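Local coordinates for phenylacetaldehyde dehydrogenase (Burkholderia cenocepacia, PDB 4O5H), which probably oxidises phenylacetaldehyde to phenylacetate with NAD+ as cofactor, as a member of the aldehyde dehydrogenase family, at residues Ser117-Lys122 / Glu211-Ser216; Ala133-Cys138 / Pro187-Ala192; Val175-Ala180 / Arg253-Ala258; Leu207-Asp212 / Ile236-Gly241. One frame throughout, in Å; residues are numbered along the deposited sequence.

Contact 1. Residues Ser117-Lys122 / Glu211-Ser216. With NA (sodium ion), chain I.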
loop_
_atom_site.group_PDB
_atom_site.type_symbol
_atom_site.label_atom_id
_atom_site.label_comp_id
_atom_site.label_asym_id
_atom_site.label_seq_id
_atom_site.Cartn_x
_atom_site.Cartn_y
_atom_site.Cartn_z
ATOM N N SER A 117 12.049 -24.444 18.770
ATOM C CA SER A 117 12.138 -24.297 20.225
ATOM C C SER A 117 13.584 -23.997 20.653
ATOM O O SER A 117 13.815 -23.141 21.517
ATOM C CB SER A 117 11.640 -25.571 20.903
ATOM O OG SER A 117 11.703 -25.462 22.290
ATOM N N LEU A 118 14.546 -24.688 20.050
ATOM C CA LEU A 118 15.942 -24.459 20.410
ATOM C C LEU A 118 16.443 -23.072 20.003
ATOM O O LEU A 118 17.286 -22.488 20.676
ATOM C CB LEU A 118 16.853 -25.536 19.802
ATOM C CG LEU A 118 16.625 -26.945 20.341
ATOM C CD1 LEU A 118 17.358 -27.993 19.509
ATOM C CD2 LEU A 118 17.051 -27.035 21.797
ATOM N N ASP A 119 15.989 -22.591 18.865
ATOM C CA ASP A 119 16.520 -21.365 18.256
ATOM C C ASP A 119 15.805 -20.160 18.824
ATOM O O ASP A 119 16.441 -19.161 19.156
ATOM C CB ASP A 119 16.337 -21.477 16.729
ATOM C CG ASP A 119 17.060 -20.410 15.949
ATOM O OD1 ASP A 119 17.859 -19.630 16.543
ATOM O OD2 ASP A 119 16.808 -20.322 14.705
ATOM N N ASN A 120 14.497 -20.246 18.921
ATOM C CA ASN A 120 13.629 -19.118 19.372
ATOM C C ASN A 120 13.379 -19.133 20.880
ATOM O O ASN A 120 13.292 -18.063 21.510
ATOM C CB ASN A 120 12.302 -19.129 18.599
ATOM C CG ASN A 120 11.186 -18.407 19.319
ATOM O OD1 ASN A 120 10.649 -18.902 20.281
ATOM N ND2 ASN A 120 10.844 -17.224 18.852
ATOM N N GLY A 121 13.257 -20.324 21.449
ATOM C CA GLY A 121 13.054 -20.485 22.892
ATOM C C GLY A 121 11.647 -20.913 23.335
ATOM O O GLY A 121 11.471 -21.375 24.477
ATOM N N LYS A 122 10.658 -20.769 22.455
ATOM C CA LYS A 122 9.294 -21.092 22.791
ATOM C C LYS A 122 9.072 -22.592 23.110
ATOM O O LYS A 122 9.832 -23.454 22.686
ATOM C CB LYS A 122 8.330 -20.651 21.696
ATOM C CG LYS A 122 8.450 -21.422 20.376
ATOM C CD LYS A 122 7.413 -20.903 19.385
ATOM C CE LYS A 122 7.802 -19.526 18.884
ATOM N NZ LYS A 122 6.651 -18.836 18.211
ATOM N N GLU A 211 18.184 -12.193 12.317
ATOM C CA GLU A 211 19.525 -12.647 12.768
ATOM C C GLU A 211 19.459 -13.557 13.996
ATOM O O GLU A 211 20.267 -14.465 14.110
ATOM C CB GLU A 211 20.460 -11.486 13.095
ATOM C CG GLU A 211 19.951 -10.637 14.250
ATOM C CD GLU A 211 20.360 -9.163 14.155
ATOM O OE1 GLU A 211 19.769 -8.372 13.335
ATOM O OE2 GLU A 211 21.275 -8.813 14.939
ATOM N N ASP A 212 18.484 -13.325 14.896
ATOM C CA ASP A 212 18.338 -14.177 16.108
ATOM C C ASP A 212 17.742 -15.596 15.886
ATOM O O ASP A 212 17.917 -16.448 16.746
ATOM C CB ASP A 212 17.525 -13.468 17.177
ATOM C CG ASP A 212 18.273 -12.285 17.773
ATOM O OD1 ASP A 212 19.420 -12.447 18.189
ATOM O OD2 ASP A 212 17.726 -11.176 17.734
ATOM N N THR A 213 17.086 -15.832 14.755
ATOM C CA THR A 213 16.369 -17.115 14.506
ATOM C C THR A 213 16.417 -17.557 13.034
ATOM O O THR A 213 15.392 -17.537 12.323
ATOM C CB THR A 213 14.895 -16.998 14.909
ATOM O OG1 THR A 213 14.291 -15.876 14.244
ATOM C CG2 THR A 213 14.738 -16.792 16.440
ATOM N N PRO A 214 17.610 -17.934 12.551
ATOM C CA PRO A 214 17.759 -18.291 11.130
ATOM C C PRO A 214 17.456 -19.746 10.800
ATOM O O PRO A 214 17.242 -20.072 9.637
ATOM C CB PRO A 214 19.226 -18.057 10.884
ATOM C CG PRO A 214 19.865 -18.415 12.205
ATOM C CD PRO A 214 18.909 -17.910 13.256
ATOM N N LEU A 215 17.392 -20.621 11.797
ATOM C CA LEU A 215 17.476 -22.062 11.503
ATOM C C LEU A 215 16.262 -22.660 10.832
ATOM O O LEU A 215 16.427 -23.463 9.894
ATOM C CB LEU A 215 17.821 -22.854 12.748
ATOM C CG LEU A 215 19.199 -22.565 13.365
ATOM C CD1 LEU A 215 19.407 -23.421 14.603
ATOM C CD2 LEU A 215 20.335 -22.800 12.374
ATOM N N SER A 216 15.048 -22.347 11.299
ATOM C CA SER A 216 13.864 -23.018 10.711
ATOM C C SER A 216 13.668 -22.606 9.242
ATOM O O SER A 216 13.219 -23.407 8.426
ATOM C CB SER A 216 12.602 -22.825 11.555
ATOM O OG SER A 216 12.273 -21.452 11.686
HETATM NA NA NA I . 18.400 -18.082 18.215
HETATM O O HOH W 1 14.533 -20.772 13.643
HETATM O O HOH W 2 20.542 -17.006 17.948
HETATM O O HOH W 3 18.260 -16.821 20.215
#
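Asp119 and Asp212 meet through a sodium ion. Asp119 supplies two ligands, its main-chain O at 2.4 Å and its side-chain OD1 at 2.3 Å from the metal, while the carbonyl O of Asp212 comes to 2.2 Å. Two waters and the carbonyl O of Val51 complete the site. The shared cation accounts for two acceptor oxygens, Asp119 OD1 and Asp212 O, lying 3.2 Å apart.

The other carboxylate oxygen serves hydrogen bonding. With CG anti to the backbone N (chi1 -169°), OD2 reaches over the backbone of the opposite segment and accepts from Leu215 N at 3.0 Å, the N-H nearly straight on (160°). A water donates to the same OD2 at 2.6 Å and accepts from Ser216 N. The carboxylate thus holds two successive N-H groups in the N-terminal part of the helix, one directly and one through water.

Van der Waals contacts are fewer. Thr213 CG2 rests 3.9 Å from Asn120 CA, and the carbons CB and CG of Leu215 pack beside the Asp119 carboxylate. Asn120 itself closes an Asx turn, its OD1 accepting from Lys122 N where the chain leaves the helix.

Within the NAD-binding domain, the sodium joins the C-terminal end of helix 109-120 to the segment leading into helix 215-227, with strands 47-52 and 57-63 packed against Leu215, and Pro187 of helix 187-201 touching Asn120, Thr213 and Ser216.

Contact 2. Residues Ala133-Cys138 / Pro187-Ala192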
loop_
_atom_site.group_PDB
_atom_site.type_symbol
_atom_site.label_atom_id
_atom_site.label_comp_id
_atom_site.label_asym_id
_atom_site.label_seq_id
_atom_site.Cartn_x
_atom_site.Cartn_y
_atom_site.Cartn_z
ATOM N N ALA A 133 2.107 -26.406 12.469
ATOM C CA ALA A 133 0.809 -26.809 11.889
ATOM C C ALA A 133 0.240 -25.667 11.035
ATOM O O ALA A 133 -0.224 -25.904 9.923
ATOM C CB ALA A 133 -0.167 -27.185 12.990
ATOM N N MET A 134 0.295 -24.436 11.535
ATOM C CA MET A 134 -0.246 -23.320 10.784
ATOM C C MET A 134 0.649 -22.847 9.629
ATOM O O MET A 134 0.156 -22.238 8.691
ATOM C CB MET A 134 -0.652 -22.168 11.705
ATOM C CG MET A 134 -1.906 -22.484 12.538
ATOM S SD MET A 134 -3.358 -22.673 11.468
ATOM C CE MET A 134 -3.723 -20.933 11.258
ATOM N N ALA A 135 1.942 -23.113 9.706
ATOM C CA ALA A 135 2.833 -22.875 8.571
ATOM C C ALA A 135 2.435 -23.780 7.424
ATOM O O ALA A 135 2.292 -23.329 6.312
ATOM C CB ALA A 135 4.272 -23.093 8.944
ATOM N N ALA A 136 2.269 -25.050 7.713
ATOM C CA ALA A 136 1.807 -26.000 6.715
ATOM C C ALA A 136 0.453 -25.613 6.144
ATOM O O ALA A 136 0.246 -25.640 4.925
ATOM C CB ALA A 136 1.765 -27.419 7.287
ATOM N N GLN A 137 -0.488 -25.267 7.014
ATOM C CA GLN A 137 -1.804 -24.909 6.530
ATOM C C GLN A 137 -1.778 -23.640 5.686
ATOM O O GLN A 137 -2.592 -23.499 4.796
ATOM C CB GLN A 137 -2.837 -24.746 7.671
ATOM C CG GLN A 137 -3.163 -26.038 8.375
ATOM C CD GLN A 137 -4.114 -26.949 7.591
ATOM O OE1 GLN A 137 -4.380 -26.757 6.399
ATOM N NE2 GLN A 137 -4.568 -27.988 8.256
ATOM N N CYS A 138 -0.872 -22.704 5.991
ATOM C CA CYS A 138 -0.767 -21.497 5.197
ATOM C C CYS A 138 -0.376 -21.848 3.766
ATOM O O CYS A 138 -0.997 -21.387 2.831
ATOM C CB CYS A 138 0.263 -20.539 5.775
ATOM S SG CYS A 138 0.321 -18.958 4.898
ATOM N N PRO A 187 9.429 -17.533 13.768
ATOM C CA PRO A 187 10.297 -17.583 12.575
ATOM C C PRO A 187 9.745 -18.395 11.408
ATOM O O PRO A 187 9.578 -17.844 10.337
ATOM C CB PRO A 187 11.581 -18.182 13.093
ATOM C CG PRO A 187 11.560 -17.940 14.582
ATOM C CD PRO A 187 10.120 -18.006 14.979
ATOM N N LEU A 188 9.372 -19.644 11.624
ATOM C CA LEU A 188 8.827 -20.439 10.540
ATOM C C LEU A 188 7.470 -19.927 10.054
ATOM O O LEU A 188 7.214 -19.872 8.853
ATOM C CB LEU A 188 8.728 -21.907 10.964
ATOM C CG LEU A 188 8.187 -22.836 9.888
ATOM C CD1 LEU A 188 9.145 -22.981 8.691
ATOM C CD2 LEU A 188 7.907 -24.203 10.492
ATOM N N LEU A 189 6.584 -19.613 10.979
ATOM C CA LEU A 189 5.239 -19.224 10.618
ATOM C C LEU A 189 5.232 -17.916 9.785
ATOM O O LEU A 189 4.525 -17.835 8.765
ATOM C CB LEU A 189 4.403 -19.066 11.857
ATOM C CG LEU A 189 2.920 -18.693 11.670
ATOM C CD1 LEU A 189 2.208 -19.752 10.866
ATOM C CD2 LEU A 189 2.251 -18.502 13.014
ATOM N N MET A 190 6.045 -16.940 10.187
ATOM C CA MET A 190 6.114 -15.677 9.474
ATOM C C MET A 190 6.746 -15.887 8.096
ATOM O O MET A 190 6.364 -15.225 7.126
ATOM C CB MET A 190 6.911 -14.616 10.283
ATOM C CG MET A 190 6.347 -14.025 11.593
ATOM S SD MET A 190 4.714 -13.354 11.418
ATOM C CE MET A 190 3.711 -14.839 11.640
ATOM N N ALA A 191 7.702 -16.806 7.983
ATOM C CA ALA A 191 8.293 -17.135 6.686
ATOM C C ALA A 191 7.203 -17.654 5.761
ATOM O O ALA A 191 7.129 -17.278 4.576
ATOM C CB ALA A 191 9.404 -18.176 6.840
ATOM N N ALA A 192 6.370 -18.536 6.291
ATOM C CA ALA A 192 5.264 -19.083 5.510
ATOM C C ALA A 192 4.287 -17.992 5.086
ATOM O O ALA A 192 3.851 -17.954 3.924
ATOM C CB ALA A 192 4.547 -20.160 6.285
#
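Ala135 packs against Leu188 and Ala192 where two helices run side by side; the axes of segments 133-138 and 187-192 approach to 8.6 Å at 10°. Helix 187-201 is the connection of a beta-alpha-beta crossover between the neighbouring parallel strands 166-181 and 204-208, in the Rossmann-like NAD-binding domain of the aldehyde dehydrogenase fold, and helix 124-145 packs along it.

The tight part is built of small groups. The methyl of Ala135 points toward the other helix and stands 4.0 Å from Leu188 CG and equally far from Ala192 CB, sitting between residues one helical turn apart. Leu189 approaches from another side: its CG is anti to the backbone N (chi1 -178°), which carries the side chain across the gap and lays CD1 on the backbone of the facing helix, 3.6 Å from Ala135 N, and beside Met134 CB at 3.8 Å. No hydrogen bond crosses; the join is wholly one of van der Waals packing, and all six touching residues are buried.

Away from this core the contact thins. Only the base of Met134 takes part, because the chain bends at both chi2 and chi3 and its thioether leads off; the residue also packs on Tyr160 of the second subunit. The partly exposed Gln137 faces off the interface and meets Pro159 of that subunit. At the far end of the pair, Cys138 SG stops 3.8 Å from the carbonyl O of Ala192.

Contact 3. Residues Val175-Ala180 / Arg253-Ala258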
loop_
_atom_site.group_PDB
_atom_site.type_symbol
_atom_site.label_atom_id
_atom_site.label_comp_id
_atom_site.label_asym_id
_atom_site.label_seq_id
_atom_site.Cartn_x
_atom_site.Cartn_y
_atom_site.Cartn_z
ATOM N N VAL A 175 3.155 -9.509 -8.705
ATOM C CA VAL A 175 3.824 -8.221 -8.522
ATOM C C VAL A 175 5.265 -8.314 -9.012
ATOM O O VAL A 175 5.814 -7.327 -9.478
ATOM C CB VAL A 175 3.642 -7.667 -7.105
ATOM C CG1 VAL A 175 4.380 -8.498 -6.051
ATOM C CG2 VAL A 175 4.039 -6.209 -7.048
ATOM N N GLY A 176 5.868 -9.511 -8.882
ATOM C CA GLY A 176 7.223 -9.756 -9.349
ATOM C C GLY A 176 8.140 -10.403 -8.327
ATOM O O GLY A 176 7.818 -11.442 -7.767
ATOM N N VAL A 177 9.273 -9.771 -8.079
ATOM C CA VAL A 177 10.232 -10.245 -7.109
ATOM C C VAL A 177 9.925 -9.602 -5.744
ATOM O O VAL A 177 9.835 -8.376 -5.616
ATOM C CB VAL A 177 11.653 -9.879 -7.553
ATOM C CG1 VAL A 177 12.662 -10.266 -6.508
ATOM C CG2 VAL A 177 11.998 -10.560 -8.886
ATOM N N VAL A 178 9.786 -10.424 -4.724
ATOM C CA VAL A 178 9.421 -9.965 -3.396
ATOM C C VAL A 178 10.593 -10.131 -2.458
ATOM O O VAL A 178 11.138 -11.240 -2.312
ATOM C CB VAL A 178 8.227 -10.768 -2.865
ATOM C CG1 VAL A 178 7.845 -10.332 -1.458
ATOM C CG2 VAL A 178 7.028 -10.624 -3.800
ATOM N N GLY A 179 10.985 -9.049 -1.809
ATOM C CA GLY A 179 11.878 -9.122 -0.676
ATOM C C GLY A 179 11.059 -9.230 0.625
ATOM O O GLY A 179 10.143 -8.420 0.876
ATOM N N ALA A 180 11.337 -10.243 1.419
ATOM C CA ALA A 180 10.586 -10.496 2.652
ATOM C C ALA A 180 11.529 -10.518 3.848
ATOM O O ALA A 180 12.511 -11.281 3.856
ATOM C CB ALA A 180 9.863 -11.824 2.554
ATOM N N ARG A 253 15.856 -3.788 -7.880
ATOM C CA ARG A 253 15.371 -4.918 -8.693
ATOM C C ARG A 253 14.322 -5.775 -8.017
ATOM O O ARG A 253 13.797 -6.703 -8.645
ATOM C CB ARG A 253 16.533 -5.802 -9.183
ATOM C CG ARG A 253 17.599 -5.050 -9.948
ATOM C CD ARG A 253 18.860 -5.887 -10.061
ATOM N NE ARG A 253 19.415 -6.181 -8.719
ATOM C CZ ARG A 253 20.426 -7.041 -8.504
ATOM N NH1 ARG A 253 20.983 -7.731 -9.519
ATOM N NH2 ARG A 253 20.879 -7.246 -7.272
ATOM N N ILE A 254 14.016 -5.508 -6.732
ATOM C CA ILE A 254 12.802 -6.051 -6.153
ATOM C C ILE A 254 11.612 -5.180 -6.555
ATOM O O ILE A 254 11.765 -4.006 -6.863
ATOM C CB ILE A 254 12.885 -6.258 -4.627
ATOM C CG1 ILE A 254 12.975 -4.949 -3.857
ATOM C CG2 ILE A 254 14.054 -7.139 -4.280
ATOM C CD1 ILE A 254 12.637 -5.103 -2.388
ATOM N N ASP A 255 10.435 -5.774 -6.579
ATOM C CA ASP A 255 9.189 -5.079 -6.927
ATOM C C ASP A 255 8.309 -4.795 -5.698
ATOM O O ASP A 255 7.522 -3.850 -5.685
ATOM C CB ASP A 255 8.442 -5.944 -7.923
ATOM C CG ASP A 255 9.254 -6.149 -9.186
ATOM O OD1 ASP A 255 9.638 -5.127 -9.803
ATOM O OD2 ASP A 255 9.564 -7.306 -9.517
ATOM N N LYS A 256 8.498 -5.584 -4.655
ATOM C CA LYS A 256 7.747 -5.409 -3.455
ATOM C C LYS A 256 8.576 -5.782 -2.239
ATOM O O LYS A 256 9.339 -6.739 -2.284
ATOM C CB LYS A 256 6.503 -6.268 -3.472
ATOM C CG LYS A 256 5.666 -6.082 -2.219
ATOM C CD LYS A 256 4.341 -6.825 -2.245
ATOM C CE LYS A 256 3.468 -6.466 -1.009
ATOM N NZ LYS A 256 2.422 -5.427 -1.371
ATOM N N ILE A 257 8.417 -5.011 -1.173
ATOM C CA ILE A 257 9.036 -5.355 0.112
ATOM C C ILE A 257 7.924 -5.691 1.086
ATOM O O ILE A 257 6.901 -5.000 1.163
ATOM C CB ILE A 257 9.999 -4.241 0.628
ATOM C CG1 ILE A 257 10.832 -4.738 1.804
ATOM C CG2 ILE A 257 9.271 -2.995 1.058
ATOM C CD1 ILE A 257 11.996 -5.601 1.352
ATOM N N ALA A 258 8.104 -6.802 1.806
ATOM C CA ALA A 258 7.126 -7.257 2.759
ATOM C C ALA A 258 7.825 -7.414 4.083
ATOM O O ALA A 258 8.732 -8.258 4.211
ATOM C CB ALA A 258 6.549 -8.586 2.290
#
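Val177 O is gripped by two consecutive backbone amides, Asp255 N at 2.8 Å and Lys256 N at 3.2 Å, the first in the carbonyl plane and the second tilted out of it. Asp255 answers with its side chain: with CG anti to the carbonyl carbon, beside the backbone N (chi1 -61°), the carboxylate comes up against Val177, and OD2 takes the N-H of Val177 on its anti lone pair, 2.9 Å from Val177 N and almost linear (171°). The same oxygen forms a salt bridge with Arg78 of helix 67-82, which probably stabilises its negative charge.

From here the chains settle into parallel pairing, strand 166-181 beside strand 256-260 in the Rossmann-like sheet of the aldehyde dehydrogenase fold. Gly179 N bonds to Lys256 O and Ala258 N to Gly179 O, the latter at 2.8 Å.

Around this backbone ladder, Ile257 brings CD1 to 3.4 Å from Gly179 O, close beside a residue that has no side chain. On the face of Val178 and Ala258, Val178 CG1 nears Ala258 CB at 4.3 Å. The side chains of Val175 and Lys256 cross at about a right angle, with Val175 CG1 4.0 Å from Lys256 CB, and Lys256 NZ continues to Gln499 O.

Contact 4. Residues Leu207-Asp212 / Ile236-Gly241. With NA (sodium ion), chain I; EDO (1,2-ethanediol), chain G.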
loop_
_atom_site.group_PDB
_atom_site.type_symbol
_atom_site.label_atom_id
_atom_site.label_comp_id
_atom_site.label_asym_id
_atom_site.label_seq_id
_atom_site.Cartn_x
_atom_site.Cartn_y
_atom_site.Cartn_z
ATOM N N LEU A 207 14.104 -14.165 0.919
ATOM C CA LEU A 207 13.736 -14.135 2.335
ATOM C C LEU A 207 14.948 -13.856 3.221
ATOM O O LEU A 207 16.000 -14.476 3.040
ATOM C CB LEU A 207 13.159 -15.484 2.768
ATOM C CG LEU A 207 12.731 -15.538 4.249
ATOM C CD1 LEU A 207 11.486 -14.695 4.479
ATOM C CD2 LEU A 207 12.481 -16.946 4.708
ATOM N N LYS A 208 14.810 -12.897 4.133
ATOM C CA LYS A 208 15.834 -12.597 5.134
ATOM C C LYS A 208 15.254 -12.926 6.521
ATOM O O LYS A 208 14.557 -12.129 7.108
ATOM C CB LYS A 208 16.241 -11.126 5.097
ATOM C CG LYS A 208 17.716 -10.843 5.416
ATOM C CD LYS A 208 18.245 -11.250 6.769
ATOM C CE LYS A 208 18.006 -10.111 7.739
ATOM N NZ LYS A 208 18.156 -10.489 9.148
ATOM N N PRO A 209 15.544 -14.097 7.043
ATOM C CA PRO A 209 15.097 -14.368 8.421
ATOM C C PRO A 209 15.825 -13.480 9.440
ATOM O O PRO A 209 16.895 -12.941 9.171
ATOM C CB PRO A 209 15.457 -15.848 8.639
ATOM C CG PRO A 209 16.242 -16.258 7.475
ATOM C CD PRO A 209 16.213 -15.231 6.420
ATOM N N ALA A 210 15.239 -13.345 10.608
ATOM C CA ALA A 210 15.837 -12.538 11.646
ATOM C C ALA A 210 17.234 -13.084 11.987
ATOM O O ALA A 210 17.431 -14.302 12.019
ATOM C CB ALA A 210 14.938 -12.551 12.872
ATOM N N GLU A 211 18.184 -12.193 12.317
ATOM C CA GLU A 211 19.525 -12.647 12.768
ATOM C C GLU A 211 19.459 -13.557 13.996
ATOM O O GLU A 211 20.267 -14.465 14.110
ATOM C CB GLU A 211 20.460 -11.486 13.095
ATOM C CG GLU A 211 19.951 -10.637 14.250
ATOM C CD GLU A 211 20.360 -9.163 14.155
ATOM O OE1 GLU A 211 19.769 -8.372 13.335
ATOM O OE2 GLU A 211 21.275 -8.813 14.939
ATOM N N ASP A 212 18.484 -13.325 14.896
ATOM C CA ASP A 212 18.338 -14.177 16.108
ATOM C C ASP A 212 17.742 -15.596 15.886
ATOM O O ASP A 212 17.917 -16.448 16.746
ATOM C CB ASP A 212 17.525 -13.468 17.177
ATOM C CG ASP A 212 18.273 -12.285 17.773
ATOM O OD1 ASP A 212 19.420 -12.447 18.189
ATOM O OD2 ASP A 212 17.726 -11.176 17.734
ATOM N N ILE A 236 17.225 -17.605 0.267
ATOM C CA ILE A 236 17.238 -17.361 1.709
ATOM C C ILE A 236 18.598 -16.877 2.146
ATOM O O ILE A 236 19.589 -17.605 2.043
ATOM C CB ILE A 236 16.883 -18.596 2.509
ATOM C CG1 ILE A 236 15.538 -19.157 2.047
ATOM C CG2 ILE A 236 16.763 -18.264 4.009
ATOM C CD1 ILE A 236 15.126 -20.488 2.670
ATOM N N VAL A 237 18.644 -15.652 2.661
ATOM C CA VAL A 237 19.898 -15.009 3.044
ATOM C C VAL A 237 19.897 -14.700 4.512
ATOM O O VAL A 237 18.922 -14.136 5.004
ATOM C CB VAL A 237 20.170 -13.714 2.238
ATOM C CG1 VAL A 237 20.442 -14.041 0.783
ATOM C CG2 VAL A 237 19.014 -12.747 2.266
ATOM N N THR A 238 20.976 -15.041 5.218
ATOM C CA THR A 238 21.016 -14.885 6.691
ATOM C C THR A 238 21.989 -13.774 7.007
ATOM O O THR A 238 22.880 -13.507 6.211
ATOM C CB THR A 238 21.466 -16.169 7.380
ATOM O OG1 THR A 238 22.652 -16.703 6.733
ATOM C CG2 THR A 238 20.353 -17.211 7.329
ATOM N N GLY A 239 21.761 -13.076 8.119
ATOM C CA GLY A 239 22.646 -11.971 8.528
ATOM C C GLY A 239 21.955 -10.900 9.323
ATOM O O GLY A 239 20.802 -11.079 9.720
ATOM N N TYR A 240 22.617 -9.751 9.488
ATOM C CA TYR A 240 22.076 -8.672 10.288
ATOM C C TYR A 240 21.081 -7.831 9.536
ATOM O O TYR A 240 21.212 -7.612 8.325
ATOM C CB TYR A 240 23.196 -7.772 10.796
ATOM C CG TYR A 240 24.145 -8.475 11.706
ATOM C CD1 TYR A 240 23.717 -8.878 12.953
ATOM C CD2 TYR A 240 25.479 -8.744 11.332
ATOM C CE1 TYR A 240 24.570 -9.535 13.815
ATOM C CE2 TYR A 240 26.337 -9.407 12.201
ATOM C CZ TYR A 240 25.869 -9.793 13.424
ATOM O OH TYR A 240 26.673 -10.462 14.301
ATOM N N GLY A 241 20.089 -7.356 10.270
ATOM C CA GLY A 241 19.105 -6.403 9.762
ATOM C C GLY A 241 19.744 -5.149 9.192
ATOM O O GLY A 241 19.357 -4.706 8.132
HETATM NA NA NA I . 18.400 -18.082 18.215
HETATM C C1 EDO G . 16.291 -3.704 8.021
HETATM O O1 EDO G . 17.368 -2.968 8.612
HETATM C C2 EDO G . 16.136 -5.177 8.440
HETATM O O2 EDO G . 15.330 -5.462 9.623
HETATM O O HOH W 4 19.405 -14.199 9.513
HETATM O O HOH W 2 20.542 -17.006 17.948
HETATM O O HOH W 3 18.260 -16.821 20.215
#
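Lys208 reaches across to Gly239 with its ammonium group, NZ lying 2.8 Å from Gly239 O and above the carbonyl plane. NZ also donates to Pro209 O at 2.8 Å, so the ammonium group ties its own segment to the facing loop. Bends at chi2 and chi3 (-61° and -88°) lay the aliphatic chain beside the carbonyl of Val237, Lys208 CG 3.5 Å from Val237 O.

Glu211 OE1 receives Gly241 N at 3.2 Å in a straight bond (178°) that arrives from above the carboxylate plane, at the N-terminal end of helix 241-250, whose dipole would favour a negative charge there. Glu211 OE2 meets the edge of the Tyr240 ring, 3.1 Å from its CD1.

Behind these, Val237 N bonds to Leu207 O at 2.9 Å in parallel strand pairing, and Pro209 CD packs on Ile236 CG2. A water joins Pro209 O to Gly239 N. As in relatives, Lys208 and Glu211 probably line the adenosine-ribose end of the NAD+ pocket, where no cofactor is bound; an ethanediol donates to Gly241 O.

The contact lies at the ends of strands 204-208 and 234-236, with helix 215-227 against Leu207, Pro209 and Ile236, and strand 33-35 touching Val237.

In the fold
The four contacts belong to the Rossmann-like NAD-binding domain. Contacts 3 and 4 reach the same sheet through neighbouring strands, their centres 16 Å apart, with a probable hydrogen bond of 2.8 Å from Lys208 N to Ala180 O. Contact 4 runs on into contact 1, sharing Glu211 and Asp212, so a few residues link the probable adenosine end of the NAD+ pocket to the sodium site, while Pro214 CB packs on Thr238 CG2. Contact 2 meets contact 1 through Pro187 and touches contact 4 where Ala191 CB lies 3.9 Å from Leu207 CD2. Contacts 1 and 3 are farthest apart, 25 Å between centres. The side chain of Leu188 lies about 13 Å from the sodium ion.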